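Uncharacterized protein Atu1872 (Agrobacterium tumefaciens, PDB 2QNT) is of unknown function but belongs to the glyoxalase/bleomycin resistance protein/dioxygenase family. Local coordinates at residues P14-D18 / Q68-G72. Sequence-based numbering, arbitrary orientation.
Sequences PFVRD and QEAYG
Phe15 and Tyr71 form an aromatic packing contact, extended by a weak arginine-carbonyl bond and a water, between the end of strand 7-16 with the residue after it and the loop that runs from helix 53-61 to strand 76-82. Tyr71 lays one face of its ring on Phe15: CB of Phe15 stands 3.6 Å from the Tyr71 ring centroid, only 7° off the ring normal, a CH-pi contact over the centre of the face. The Phe15 ring turns its edge to the same tyrosine in a T-shaped pair, planes at 86° and centroids 5.7 Å apart, with CD2 of Phe15 reaching CE1 of Tyr71 at 3.9 Å. Phe15 CG lies anti to its carbonyl carbon (chi1 -66°), which turns the ring away from Tyr71 toward helix 53-61, where it rests on Leu56 and Trp61. The tyrosine hydroxyl is hydrogen-bonded to Glu57 of that helix, fixing the far end of its ring. The chain builds two four-stranded mixed sheets of order 1-4-3-2, the paired beta-alpha-beta-beta-beta modules of the glyoxalase fold; Tyr71 O is hydrogen-bonded to Asn75 of the second subunit, whose Arg74 packs on Phe15. Arg17, its chain bent at chi3, extends to the solvent-exposed part of the loop, where Gln68 O lies at the edge of its guanidinium. Its NH2 gives Gln68 O a weak, bent hydrogen bond of 3.2 Å, while NE donates to a water at 3.0 Å that in turn donates to Glu69 O. This water sits 3.5 Å above the Tyr71 ring plane, on the face opposite Phe15 CB and displaced from the ring centre.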
loop_
_atom_site.group_PDB
_atom_site.type_symbol
_atom_site.label_atom_id
_atom_site.label_comp_id
_atom_site.label_asym_id
_atom_site.label_seq_id
_atom_site.Cartn_x
_atom_site.Cartn_y
_atom_site.Cartn_z
ATOM N N PRO A 14 -0.575 4.715 3.506
ATOM C CA PRO A 14 0.588 5.044 4.325
ATOM C C PRO A 14 0.273 6.185 5.269
ATOM O O PRO A 14 -0.425 7.146 4.903
ATOM C CB PRO A 14 1.659 5.436 3.313
ATOM C CG PRO A 14 1.128 5.018 1.992
ATOM C CD PRO A 14 -0.319 4.880 2.064
ATOM N N PHE A 15 0.836 6.097 6.470
ATOM C CA PHE A 15 0.687 7.151 7.473
ATOM C C PHE A 15 1.745 8.214 7.248
ATOM O O PHE A 15 2.885 7.925 6.913
ATOM C CB PHE A 15 0.900 6.603 8.862
ATOM C CG PHE A 15 -0.138 5.593 9.343
ATOM C CD1 PHE A 15 -1.176 5.146 8.534
ATOM C CD2 PHE A 15 0.007 5.021 10.590
ATOM C CE1 PHE A 15 -2.087 4.177 8.996
ATOM C CE2 PHE A 15 -0.915 4.043 11.036
ATOM C CZ PHE A 15 -1.930 3.641 10.233
ATOM N N VAL A 16 1.346 9.468 7.399
ATOM C CA VAL A 16 2.249 10.614 7.188
ATOM C C VAL A 16 2.175 11.579 8.355
ATOM O O VAL A 16 1.142 11.708 9.007
ATOM C CB VAL A 16 1.976 11.330 5.829
ATOM C CG1 VAL A 16 2.064 10.310 4.683
ATOM C CG2 VAL A 16 0.621 12.056 5.813
ATOM N N ARG A 17 3.283 12.259 8.638
ATOM C CA ARG A 17 3.336 13.201 9.764
ATOM C C ARG A 17 2.631 14.523 9.450
ATOM O O ARG A 17 2.024 15.132 10.343
ATOM C CB ARG A 17 4.789 13.455 10.171
ATOM C CG ARG A 17 5.017 14.118 11.484
ATOM C CD ARG A 17 6.524 14.263 11.757
ATOM N NE ARG A 17 7.091 13.059 12.378
ATOM C CZ ARG A 17 8.395 12.786 12.462
ATOM N NH1 ARG A 17 9.300 13.616 11.956
ATOM N NH2 ARG A 17 8.802 11.665 13.050
ATOM N N ASP A 18 2.670 14.939 8.192
ATOM C CA ASP A 18 2.188 16.265 7.789
ATOM C C ASP A 18 1.490 16.073 6.452
ATOM O O ASP A 18 2.135 15.811 5.444
ATOM C CB ASP A 18 3.388 17.228 7.693
ATOM C CG ASP A 18 3.001 18.644 7.367
ATOM O OD1 ASP A 18 2.212 18.905 6.454
ATOM O OD2 ASP A 18 3.514 19.538 8.053
ATOM N N GLN A 68 7.004 9.555 18.040
ATOM C CA GLN A 68 7.264 8.430 17.150
ATOM C C GLN A 68 8.376 8.655 16.125
ATOM O O GLN A 68 8.617 9.771 15.654
ATOM C CB GLN A 68 6.008 8.093 16.358
ATOM C CG GLN A 68 5.048 7.194 17.059
ATOM C CD GLN A 68 3.890 6.847 16.161
ATOM O OE1 GLN A 68 4.085 6.297 15.076
ATOM N NE2 GLN A 68 2.680 7.153 16.606
ATOM N N GLU A 69 9.022 7.551 15.758
ATOM C CA GLU A 69 10.007 7.555 14.711
ATOM C C GLU A 69 9.261 7.835 13.424
ATOM O O GLU A 69 8.033 7.806 13.377
ATOM C CB GLU A 69 10.762 6.215 14.636
ATOM C CG GLU A 69 9.880 4.965 14.506
ATOM C CD GLU A 69 10.655 3.701 14.147
ATOM O OE1 GLU A 69 11.756 3.793 13.564
ATOM O OE2 GLU A 69 10.145 2.602 14.446
ATOM N N ALA A 70 10.021 8.143 12.387
ATOM C CA ALA A 70 9.460 8.377 11.071
ATOM C C ALA A 70 8.598 7.198 10.698
ATOM O O ALA A 70 8.893 6.068 11.052
ATOM C CB ALA A 70 10.579 8.562 10.036
ATOM N N TYR A 71 7.524 7.468 9.960
ATOM C CA TYR A 71 6.621 6.383 9.519
ATOM C C TYR A 71 7.249 5.449 8.502
ATOM O O TYR A 71 6.816 4.320 8.338
ATOM C CB TYR A 71 5.311 6.979 8.988
ATOM C CG TYR A 71 4.374 7.413 10.061
ATOM C CD1 TYR A 71 3.921 6.515 11.026
ATOM C CD2 TYR A 71 3.926 8.717 10.144
ATOM C CE1 TYR A 71 3.064 6.905 12.011
ATOM C CE2 TYR A 71 3.053 9.119 11.114
ATOM C CZ TYR A 71 2.643 8.208 12.078
ATOM O OH TYR A 71 1.756 8.567 13.086
ATOM N N GLY A 72 8.247 5.907 7.782
ATOM C CA GLY A 72 8.953 5.022 6.879
ATOM C C GLY A 72 9.797 3.982 7.568
ATOM O O GLY A 72 10.714 4.337 8.311
HETATM O O HOH W 1 6.185 10.249 12.428
#